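Local coordinates for glycosyl hydrolase, family 31/fibronectin type III domain protein (PDB 4LKS) that binds galactose through a family 32 carbohydrate-binding module, a calcium-containing beta-sandwich that probably helps target its glycoside hydrolase to galactose-bearing glycans, at residues S24-I29 against I68-A73; A31-D36 against W52-Q57; L82-S87 against Y156-E161; E94-T99 against V109-L114. All coordinates share one frame; numbering follows the deposited sequence.

Contact 1. Residues S24-I29 against I68-A73; sequences SKLEAI and IKLDKA
Lys69 O accepts from two donors: Glu27 N gives it a bond of 2.8 Å, and a water that also donates to Lys25 O supplies a second hydrogen. The return bond, from Lys69 N to Glu27 O, is 2.7 Å long and nearly straight at 173°. Together the two backbone bonds make Glu27 and Lys69 an antiparallel hydrogen-bonded pair. Further along, Asp71 N reaches Lys25 O only weakly.

On the face carrying Glu27 and Lys69, both side chains run side by side in the same direction. Each has CG anti to its backbone N (chi1 -178° and 176°), and their charged ends do not meet: Glu27 OE1 stays 4.6 Å from Lys69 NZ, with one water bonded to both. Long charged chains suit this outer surface, where their aliphatic parts also pack; Lys69 CB lies against Ile29 CG2 at 3.7 Å.

The other face is apolar. Leu26 CD2 meets Leu70 CD2 at 3.8 Å, the two leucines pointing the same way, while Ile68 spreads its branches, CG2 to Leu26 CB and CD1 to Ala28 CB. The small methyl of Ala28 leaves room for that CD1. Leu26, Ile68 and Leu70 also rest on Phe164 of strand 158-166 in the facing sheet. Such a two-faced antiparallel pair, here at the border of the five-stranded sheet, is characteristic of a beta-sandwich, apolar toward the core and charged outside.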
# COMPACT_ATOMS: atom_id res chain seq x y z
N SER A 24 -7.68 -4.10 12.63
CA SER A 24 -7.07 -4.48 13.90
C SER A 24 -6.12 -5.68 13.78
O SER A 24 -5.28 -5.90 14.66
CB SER A 24 -8.13 -4.78 14.96
OG SER A 24 -8.86 -5.94 14.64
N LYS A 25 -6.25 -6.44 12.69
CA LYS A 25 -5.39 -7.59 12.44
C LYS A 25 -4.06 -7.20 11.80
O LYS A 25 -3.22 -8.07 11.55
CB LYS A 25 -6.10 -8.58 11.51
CG LYS A 25 -7.49 -8.97 11.95
CD LYS A 25 -7.46 -9.63 13.31
CE LYS A 25 -8.86 -10.08 13.72
NZ LYS A 25 -8.87 -10.45 15.16
N LEU A 26 -3.86 -5.91 11.56
CA LEU A 26 -2.71 -5.40 10.81
C LEU A 26 -1.83 -4.50 11.66
O LEU A 26 -2.32 -3.71 12.47
CB LEU A 26 -3.19 -4.57 9.61
CG LEU A 26 -4.25 -5.19 8.70
CD1 LEU A 26 -4.59 -4.21 7.58
CD2 LEU A 26 -3.76 -6.51 8.14
N GLU A 27 -0.52 -4.57 11.44
CA GLU A 27 0.44 -3.71 12.11
C GLU A 27 1.54 -3.30 11.13
O GLU A 27 2.25 -4.16 10.59
CB GLU A 27 1.06 -4.42 13.32
CG GLU A 27 2.05 -3.53 14.08
CD GLU A 27 2.85 -4.26 15.14
OE1 GLU A 27 2.75 -5.50 15.26
OE2 GLU A 27 3.62 -3.57 15.86
N ALA A 28 1.70 -2.00 10.91
CA ALA A 28 2.82 -1.52 10.10
C ALA A 28 4.08 -1.59 10.95
O ALA A 28 4.20 -0.89 11.96
CB ALA A 28 2.58 -0.10 9.60
N ILE A 29 5.03 -2.42 10.53
CA ILE A 29 6.22 -2.63 11.36
C ILE A 29 7.47 -1.95 10.81
O ILE A 29 8.47 -1.82 11.53
CB ILE A 29 6.51 -4.12 11.61
CG1 ILE A 29 6.78 -4.85 10.29
CG2 ILE A 29 5.37 -4.76 12.38
CD1 ILE A 29 7.48 -6.19 10.50
N ILE A 68 3.72 -4.56 6.30
CA ILE A 68 2.60 -4.84 7.19
C ILE A 68 2.71 -6.26 7.74
O ILE A 68 2.90 -7.23 6.98
CB ILE A 68 1.25 -4.72 6.44
CG1 ILE A 68 1.15 -3.38 5.69
CG2 ILE A 68 0.07 -4.95 7.40
CD1 ILE A 68 1.45 -2.12 6.51
N LYS A 69 2.60 -6.36 9.06
CA LYS A 69 2.56 -7.64 9.75
C LYS A 69 1.12 -7.96 10.12
O LYS A 69 0.42 -7.09 10.64
CB LYS A 69 3.40 -7.56 11.04
CG LYS A 69 3.36 -8.82 11.89
CD LYS A 69 4.07 -8.59 13.21
CE LYS A 69 3.95 -9.80 14.10
NZ LYS A 69 4.75 -9.63 15.36
N LEU A 70 0.68 -9.18 9.86
CA LEU A 70 -0.67 -9.63 10.21
C LEU A 70 -0.60 -10.39 11.53
O LEU A 70 0.48 -10.85 11.93
CB LEU A 70 -1.27 -10.48 9.08
CG LEU A 70 -1.45 -9.67 7.78
CD1 LEU A 70 -0.28 -9.88 6.85
CD2 LEU A 70 -2.76 -10.03 7.08
N ASP A 71 -1.72 -10.53 12.22
CA ASP A 71 -1.68 -11.11 13.57
C ASP A 71 -1.31 -12.59 13.56
O ASP A 71 -0.82 -13.13 14.56
CB ASP A 71 -3.00 -10.88 14.31
CG ASP A 71 -4.14 -11.68 13.73
OD1 ASP A 71 -4.42 -11.53 12.52
OD2 ASP A 71 -4.75 -12.46 14.48
N LYS A 72 -1.55 -13.25 12.42
CA LYS A 72 -1.14 -14.63 12.19
C LYS A 72 -0.96 -14.73 10.68
O LYS A 72 -1.21 -13.76 9.96
CB LYS A 72 -2.22 -15.60 12.67
CG LYS A 72 -3.59 -15.37 12.05
CD LYS A 72 -4.60 -16.42 12.50
CE LYS A 72 -6.01 -16.02 12.09
NZ LYS A 72 -6.85 -17.20 11.74
N ALA A 73 -0.52 -15.88 10.20
CA ALA A 73 -0.45 -16.11 8.76
C ALA A 73 -1.85 -16.25 8.18
O ALA A 73 -2.72 -16.90 8.78
CB ALA A 73 0.38 -17.34 8.43
O HOH W 1 -0.67 -7.60 13.34
O HOH W 2 -7.32 -13.14 14.77
O HOH W 3 4.49 -7.01 16.58

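Contact 2. Residues A31-D36 against W52-Q57; sequences ATSEAD and WHSAYQ. With GAL (beta-D-galactopyranose), chain D.
Part of the wall of the galactose pocket is built here, where the loop 31-36 packs against the short strand 52-53 and the turn that follows it. Asp36 OD2 accepts from Tyr56 OH at 2.7 Å through its syn lone pair; the carboxylate plane stands 69° from the ring. This bond ties down the rim of a ring whose face is used by the sugar: GAL C5 sits over its centre, and GAL C6 approaches Tyr56 CD1 to 3.5 Å. An aromatic platform under the apolar C-H patch of galactose is a familiar device of sugar-binding modules, and a tyrosine adds a hydroxyl by which it can be anchored. Ala35 CB packs against Tyr56 CE2 at 3.5 Å, an approach that a small methyl allows.

His53 NE2 shares a hydrogen bond of 2.7 Å with GAL O4. Its ND1 donates in the ring plane to a lone pair of Ser54 O, which fixes the rotation of the imidazole and leaves NE2 facing the sugar. Behind the pocket, Ala35 N bonds to His53 O at 2.8 Å. Ser33 works with both its oxygens: OG accepts a nearly straight bond from Ala55 N (173°), and Ser33 O lies at the edge of the Trp52 indole, taking the NE1 hydrogen at 2.9 Å. Beside that nitrogen Ala31 CB packs at 3.6 Å, and Val64 and Ile66 also touch the buried indole.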
# COMPACT_ATOMS: atom_id res chain seq x y z
N ALA A 31 8.85 1.10 7.53
CA ALA A 31 8.77 1.81 6.26
C ALA A 31 10.12 2.45 5.99
O ALA A 31 10.86 2.77 6.93
CB ALA A 31 7.67 2.87 6.29
N THR A 32 10.42 2.65 4.72
CA THR A 32 11.71 3.22 4.33
C THR A 32 11.92 4.57 5.01
O THR A 32 13.01 4.88 5.51
CB THR A 32 11.77 3.43 2.83
OG1 THR A 32 11.41 2.21 2.17
CG2 THR A 32 13.17 3.84 2.42
N SER A 33 10.87 5.37 5.02
CA SER A 33 10.91 6.67 5.66
C SER A 33 9.49 7.13 5.95
O SER A 33 8.52 6.54 5.44
CB SER A 33 11.64 7.69 4.78
OG SER A 33 11.00 7.88 3.54
N GLU A 34 9.37 8.18 6.76
CA GLU A 34 8.09 8.75 7.15
C GLU A 34 8.28 10.26 7.23
O GLU A 34 9.32 10.73 7.69
CB GLU A 34 7.65 8.21 8.51
CG GLU A 34 7.41 6.70 8.56
CD GLU A 34 7.43 6.16 9.98
OE1 GLU A 34 8.53 6.05 10.56
OE2 GLU A 34 6.34 5.87 10.52
N ALA A 35 7.29 11.01 6.77
CA ALA A 35 7.34 12.47 6.82
C ALA A 35 6.32 13.00 7.81
O ALA A 35 5.24 12.42 7.96
CB ALA A 35 7.05 13.05 5.47
N ASP A 36 6.65 14.11 8.46
CA ASP A 36 5.67 14.86 9.25
C ASP A 36 5.03 13.96 10.30
O ASP A 36 5.75 13.27 11.03
CB ASP A 36 4.64 15.49 8.31
CG ASP A 36 5.28 16.35 7.24
OD1 ASP A 36 6.33 16.96 7.53
OD2 ASP A 36 4.75 16.42 6.11
N TRP A 52 0.15 7.24 5.57
CA TRP A 52 1.60 7.14 5.60
C TRP A 52 2.12 7.94 4.42
O TRP A 52 1.55 7.88 3.33
CB TRP A 52 2.05 5.68 5.46
CG TRP A 52 3.51 5.56 5.10
CD1 TRP A 52 4.57 6.03 5.83
CD2 TRP A 52 4.07 4.95 3.93
NE1 TRP A 52 5.75 5.75 5.18
CE2 TRP A 52 5.47 5.08 4.02
CE3 TRP A 52 3.52 4.30 2.82
CZ2 TRP A 52 6.34 4.59 3.03
CZ3 TRP A 52 4.39 3.80 1.84
CH2 TRP A 52 5.78 3.95 1.96
N HIS A 53 3.20 8.70 4.63
CA HIS A 53 3.84 9.46 3.56
C HIS A 53 5.34 9.33 3.76
O HIS A 53 5.83 9.51 4.88
CB HIS A 53 3.42 10.93 3.63
CG HIS A 53 3.70 11.73 2.40
ND1 HIS A 53 4.96 11.95 1.90
CD2 HIS A 53 2.86 12.42 1.58
CE1 HIS A 53 4.90 12.71 0.82
NE2 HIS A 53 3.63 13.02 0.62
N SER A 54 6.07 8.99 2.70
CA SER A 54 7.51 8.84 2.80
C SER A 54 8.16 10.23 2.80
O SER A 54 7.50 11.24 2.50
CB SER A 54 8.06 7.94 1.68
OG SER A 54 7.90 8.50 0.39
N ALA A 55 9.44 10.28 3.13
CA ALA A 55 10.16 11.56 3.22
C ALA A 55 10.24 12.25 1.87
O ALA A 55 10.28 11.60 0.82
CB ALA A 55 11.55 11.35 3.82
N TYR A 56 10.25 13.59 1.88
CA TYR A 56 10.18 14.34 0.63
C TYR A 56 11.17 15.49 0.55
O TYR A 56 10.93 16.49 -0.14
CB TYR A 56 8.75 14.83 0.34
CG TYR A 56 8.11 15.65 1.44
CD1 TYR A 56 8.29 17.03 1.50
CD2 TYR A 56 7.28 15.06 2.37
CE1 TYR A 56 7.67 17.78 2.48
CE2 TYR A 56 6.66 15.80 3.36
CZ TYR A 56 6.87 17.16 3.41
OH TYR A 56 6.24 17.88 4.40
N GLN A 57 12.29 15.34 1.25
CA GLN A 57 13.39 16.28 1.09
C GLN A 57 14.05 16.09 -0.27
O GLN A 57 13.85 15.06 -0.91
CB GLN A 57 14.39 16.12 2.23
CG GLN A 57 13.79 16.49 3.58
CD GLN A 57 12.96 17.76 3.52
OE1 GLN A 57 13.43 18.80 3.06
NE2 GLN A 57 11.71 17.67 3.96
C1 GAL D . 2.84 19.01 0.70
C2 GAL D . 2.02 17.91 1.39
C3 GAL D . 2.94 16.90 2.05
C4 GAL D . 3.90 16.32 1.00
C5 GAL D . 4.67 17.47 0.37
C6 GAL D . 5.59 17.03 -0.77
O1 GAL D . 2.00 19.88 -0.02
O2 GAL D . 1.14 18.42 2.40
O3 GAL D . 2.18 15.81 2.59
O4 GAL D . 3.17 15.65 -0.02
O5 GAL D . 3.77 18.43 -0.22
O6 GAL D . 6.34 18.13 -1.29

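Contact 3. Residues L82-S87 against Y156-E161; sequences LPRQNS and YASAAE. With CA (calcium ion), chain C; GAL (beta-D-galactopyranose), chain D.
Leu82 faces two residues at once: both Ala160 and Glu161 turn their N-H toward Leu82 O, the first at 2.9 Å and the second weakly at 3.4 Å. Leu82 N closes the pair with a straight bond to Glu161 O (170°). This is a classic beta bulge, placed where strand 158-166 runs beside the end of strand 73-82. At the bulge Ala160 O binds the calcium ion at 2.4 Å, alongside ligands from Asn42, Asp45, Asp47 and Thr50. The methyl of Ala160 is small enough to lie close to Leu82 O, at 3.5 Å from CB. Leu82 and Glu161 run side by side; Leu82 CD2 lies 3.9 Å from Glu161 CG and nearer still to OE1, an oxygen bonded to Tyr128 OH.

Beyond the bulge a water takes over the link between the segments, accepting from Arg84 N and donating to Ser158 OG, a hydroxyl also bonded to Asn89 O. Here the calcium-bearing framework of the F5/8 type C beta-sandwich gives way to the galactose pocket. Arg84 leaves the backbone with CG anti to N (chi1 -175°), and the chain stays extended as far as NE, which brings the guanidinium to the sugar. GAL O3 lies at its edge, bonded by NH2 at 3.0 Å and by NH1 at 3.1 Å; NH1 also reaches GAL O4. Arg84 NE donates to Asn86 OD1, helping hold the plane, while Tyr156 CZ meets GAL C6 at 3.6 Å.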
# COMPACT_ATOMS: atom_id res chain seq x y z
N LEU A 82 -5.72 2.39 -1.12
CA LEU A 82 -6.53 3.61 -1.09
C LEU A 82 -5.61 4.81 -1.12
O LEU A 82 -4.82 5.02 -0.20
CB LEU A 82 -7.41 3.66 0.17
CG LEU A 82 -8.30 4.91 0.29
CD1 LEU A 82 -9.36 4.91 -0.80
CD2 LEU A 82 -8.94 5.00 1.68
N PRO A 83 -5.66 5.58 -2.21
CA PRO A 83 -4.80 6.76 -2.25
C PRO A 83 -5.29 7.86 -1.32
O PRO A 83 -6.46 7.88 -0.90
CB PRO A 83 -4.89 7.24 -3.71
CG PRO A 83 -6.15 6.65 -4.23
CD PRO A 83 -6.41 5.38 -3.46
N ARG A 84 -4.36 8.74 -0.99
CA ARG A 84 -4.62 9.97 -0.26
C ARG A 84 -5.85 10.68 -0.82
O ARG A 84 -5.98 10.83 -2.05
CB ARG A 84 -3.39 10.85 -0.38
CG ARG A 84 -3.43 12.12 0.41
CD ARG A 84 -2.10 12.83 0.24
NE ARG A 84 -1.96 13.94 1.17
CZ ARG A 84 -0.83 14.60 1.36
NH1 ARG A 84 0.26 14.26 0.67
NH2 ARG A 84 -0.78 15.59 2.24
N GLN A 85 -6.75 11.10 0.06
CA GLN A 85 -8.04 11.63 -0.37
C GLN A 85 -8.05 13.13 -0.67
O GLN A 85 -8.86 13.59 -1.47
CB GLN A 85 -9.13 11.30 0.66
CG GLN A 85 -9.40 9.82 0.80
CD GLN A 85 -10.02 9.22 -0.45
OE1 GLN A 85 -11.16 9.52 -0.79
NE2 GLN A 85 -9.26 8.38 -1.14
N ASN A 86 -7.16 13.87 -0.02
CA ASN A 86 -7.17 15.33 -0.14
C ASN A 86 -6.09 15.90 -1.06
O ASN A 86 -6.03 17.11 -1.29
CB ASN A 86 -7.04 15.98 1.24
CG ASN A 86 -5.68 15.72 1.88
OD1 ASN A 86 -5.05 14.69 1.64
ND2 ASN A 86 -5.22 16.66 2.71
N SER A 87 -5.24 15.02 -1.58
CA SER A 87 -4.09 15.45 -2.37
C SER A 87 -3.57 14.28 -3.19
O SER A 87 -3.68 13.14 -2.78
CB SER A 87 -2.98 15.96 -1.45
OG SER A 87 -1.76 16.11 -2.16
N TYR A 156 8.21 10.50 -3.82
CA TYR A 156 7.64 10.10 -2.53
C TYR A 156 6.33 9.35 -2.74
O TYR A 156 5.65 9.52 -3.77
CB TYR A 156 7.44 11.31 -1.61
CG TYR A 156 6.91 12.55 -2.31
CD1 TYR A 156 5.55 12.70 -2.59
CD2 TYR A 156 7.77 13.57 -2.70
CE1 TYR A 156 5.07 13.83 -3.24
CE2 TYR A 156 7.29 14.69 -3.35
CZ TYR A 156 5.96 14.82 -3.61
OH TYR A 156 5.52 15.95 -4.26
N ALA A 157 5.97 8.53 -1.76
CA ALA A 157 4.75 7.72 -1.83
C ALA A 157 3.87 8.02 -0.63
O ALA A 157 4.36 8.38 0.44
CB ALA A 157 5.10 6.26 -1.84
N SER A 158 2.57 7.84 -0.80
CA SER A 158 1.65 7.91 0.32
C SER A 158 0.60 6.83 0.17
O SER A 158 0.44 6.25 -0.90
CB SER A 158 1.00 9.29 0.43
OG SER A 158 0.28 9.62 -0.75
N ALA A 159 -0.09 6.54 1.26
CA ALA A 159 -1.18 5.57 1.24
C ALA A 159 -2.09 5.91 2.38
O ALA A 159 -1.63 6.06 3.51
CB ALA A 159 -0.64 4.16 1.42
N ALA A 160 -3.39 6.02 2.10
CA ALA A 160 -4.38 6.21 3.16
C ALA A 160 -4.75 4.88 3.81
O ALA A 160 -4.92 4.81 5.03
CB ALA A 160 -5.61 6.91 2.62
N GLU A 161 -4.92 3.84 3.00
CA GLU A 161 -5.18 2.50 3.52
C GLU A 161 -4.62 1.43 2.61
O GLU A 161 -4.57 1.59 1.38
CB GLU A 161 -6.68 2.22 3.63
CG GLU A 161 -7.43 2.99 4.70
CD GLU A 161 -8.80 2.37 4.93
OE1 GLU A 161 -9.81 2.96 4.48
OE2 GLU A 161 -8.86 1.27 5.54
CA CA C . -5.20 5.65 7.20
C1 GAL D . 2.84 19.01 0.70
C2 GAL D . 2.02 17.91 1.39
C3 GAL D . 2.94 16.90 2.05
C4 GAL D . 3.90 16.32 1.00
C5 GAL D . 4.67 17.47 0.37
C6 GAL D . 5.59 17.03 -0.77
O1 GAL D . 2.00 19.88 -0.02
O2 GAL D . 1.14 18.42 2.40
O3 GAL D . 2.18 15.81 2.59
O4 GAL D . 3.17 15.65 -0.02
O5 GAL D . 3.77 18.43 -0.22
O6 GAL D . 6.34 18.13 -1.29
O HOH W 4 -1.70 8.32 -2.02

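Contact 4. Residues E94-T99 against V109-L114; sequences EYKIET and VRTGNL
Tyr95 lies flat beneath Gly112, and this is the tight part of the contact: Gly112 CA stands 3.9 Å from the ring centroid, over its face, in a CH-pi contact. Glycine suits the spot because Tyr95 OH occupies the place where a CB would sit. The same two residues are a hydrogen-bonded pair, with Tyr95 N to Gly112 O at 3.0 Å and Gly112 N to Tyr95 O at 3.1 Å. The phenol oxygen lies over a face of the Arg110 guanidinium, 3.3 Å from Arg110 CZ, and shares a water with Asn113 O. Arg110 is itself steadied: NE and NH2 both donate to Thr111 O, while NH1 reaches Arg132 O. Tyr95 also packs on Ile131 of the facing sheet.

On the outer face packing is sparser. Lys96 CG merely brushes Thr111 CG2 at 4.0 Å, and its chain then leads away from the partner strand; polar residues suit this more exposed surface. Toward the turn, Ile97 O takes Val109 N at 2.9 Å and Arg110 N weakly, so that two residues oppose one. This classic beta bulge belongs to an antiparallel beta-hairpin forming one edge of the five-stranded sheet of the sandwich.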
# COMPACT_ATOMS: atom_id res chain seq x y z
N GLU A 94 2.96 2.61 -9.82
CA GLU A 94 3.60 1.32 -10.09
C GLU A 94 4.08 0.76 -8.76
O GLU A 94 4.66 1.48 -7.94
CB GLU A 94 4.79 1.44 -11.08
CG GLU A 94 5.24 0.08 -11.63
CD GLU A 94 6.58 0.11 -12.36
OE1 GLU A 94 7.29 1.13 -12.32
OE2 GLU A 94 6.92 -0.93 -12.97
N TYR A 95 3.81 -0.53 -8.53
CA TYR A 95 4.08 -1.15 -7.24
C TYR A 95 4.68 -2.55 -7.39
O TYR A 95 4.63 -3.17 -8.47
CB TYR A 95 2.78 -1.24 -6.40
CG TYR A 95 1.76 -2.11 -7.10
CD1 TYR A 95 1.78 -3.49 -6.97
CD2 TYR A 95 0.81 -1.55 -7.95
CE1 TYR A 95 0.89 -4.30 -7.65
CE2 TYR A 95 -0.10 -2.36 -8.64
CZ TYR A 95 -0.05 -3.74 -8.48
OH TYR A 95 -0.92 -4.56 -9.15
N LYS A 96 5.22 -3.04 -6.28
CA LYS A 96 5.64 -4.42 -6.15
C LYS A 96 5.08 -4.95 -4.84
O LYS A 96 4.97 -4.21 -3.84
CB LYS A 96 7.17 -4.55 -6.18
CG LYS A 96 7.68 -5.98 -5.98
CD LYS A 96 9.18 -6.09 -6.24
CE LYS A 96 9.99 -5.39 -5.18
NZ LYS A 96 11.45 -5.67 -5.42
N ILE A 97 4.68 -6.22 -4.86
CA ILE A 97 4.22 -6.90 -3.66
C ILE A 97 5.12 -8.10 -3.38
O ILE A 97 5.39 -8.92 -4.27
CB ILE A 97 2.78 -7.39 -3.81
CG1 ILE A 97 1.83 -6.20 -3.89
CG2 ILE A 97 2.39 -8.29 -2.63
CD1 ILE A 97 0.44 -6.55 -4.32
N GLU A 98 5.60 -8.18 -2.14
CA GLU A 98 6.36 -9.34 -1.68
C GLU A 98 5.69 -9.84 -0.40
O GLU A 98 5.12 -9.05 0.33
CB GLU A 98 7.79 -8.94 -1.32
CG GLU A 98 8.64 -8.51 -2.48
CD GLU A 98 9.87 -7.77 -1.99
OE1 GLU A 98 9.75 -6.57 -1.65
OE2 GLU A 98 10.93 -8.40 -1.88
N THR A 99 5.78 -11.13 -0.13
CA THR A 99 5.25 -11.64 1.14
C THR A 99 6.26 -12.54 1.81
O THR A 99 7.17 -13.06 1.17
CB THR A 99 3.91 -12.40 0.97
OG1 THR A 99 4.09 -13.50 0.07
CG2 THR A 99 2.81 -11.49 0.45
N VAL A 109 5.64 -11.63 -5.23
CA VAL A 109 4.30 -12.06 -5.61
C VAL A 109 3.91 -11.50 -6.98
O VAL A 109 3.50 -12.24 -7.88
CB VAL A 109 3.28 -11.66 -4.53
CG1 VAL A 109 1.88 -11.98 -5.00
CG2 VAL A 109 3.58 -12.37 -3.21
N ARG A 110 4.05 -10.18 -7.15
CA ARG A 110 3.72 -9.54 -8.41
C ARG A 110 4.17 -8.10 -8.44
O ARG A 110 4.51 -7.50 -7.41
CB ARG A 110 2.21 -9.58 -8.69
CG ARG A 110 1.39 -8.64 -7.82
CD ARG A 110 -0.03 -8.51 -8.35
NE ARG A 110 -0.02 -7.78 -9.62
CZ ARG A 110 -1.06 -7.65 -10.43
NH1 ARG A 110 -2.22 -8.21 -10.14
NH2 ARG A 110 -0.92 -6.96 -11.56
N THR A 111 4.20 -7.54 -9.64
CA THR A 111 4.27 -6.10 -9.81
C THR A 111 3.02 -5.65 -10.57
O THR A 111 2.22 -6.48 -11.02
CB THR A 111 5.52 -5.66 -10.56
OG1 THR A 111 5.51 -6.25 -11.87
CG2 THR A 111 6.77 -6.14 -9.83
N GLY A 112 2.83 -4.35 -10.70
CA GLY A 112 1.73 -3.87 -11.50
C GLY A 112 1.64 -2.36 -11.52
O GLY A 112 2.47 -1.67 -10.92
N ASN A 113 0.63 -1.86 -12.21
CA ASN A 113 0.42 -0.43 -12.33
C ASN A 113 -1.01 -0.08 -12.00
O ASN A 113 -1.91 -0.93 -12.11
CB ASN A 113 0.75 0.03 -13.75
CG ASN A 113 2.24 -0.03 -14.05
OD1 ASN A 113 2.97 0.95 -13.88
ND2 ASN A 113 2.69 -1.20 -14.48
N LEU A 114 -1.22 1.16 -11.59
CA LEU A 114 -2.55 1.68 -11.33
C LEU A 114 -2.82 2.83 -12.29
O LEU A 114 -1.94 3.64 -12.57
CB LEU A 114 -2.69 2.14 -9.87
CG LEU A 114 -2.52 1.04 -8.81
CD1 LEU A 114 -2.64 1.63 -7.42
CD2 LEU A 114 -3.54 -0.09 -9.01
O HOH W 5 -2.38 -3.38 -11.05

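From the N terminus, strand 26-31 enters the five-stranded sheet and pairs with strand 64-70 in contact 1, closing a loop that contains all of contact 2. Within it, contact 2 closes the short loop between 36 and 52, which carries calcium-binding residues, and the chain enters the four-stranded sheet through strand 52-53. Contact 3 follows in series and closes a longer loop, bringing 82-87 to 156-161; nested inside it, contact 4 closes the hairpin loop between strands 95-100 and 107-113. Contacts 2 and 3 touch, through Trp52 O with Ala159 N and Ser54 OG with Ala157 N, and both reach galactose. Contacts 1 and 4 lie at opposite borders of the five-stranded sheet.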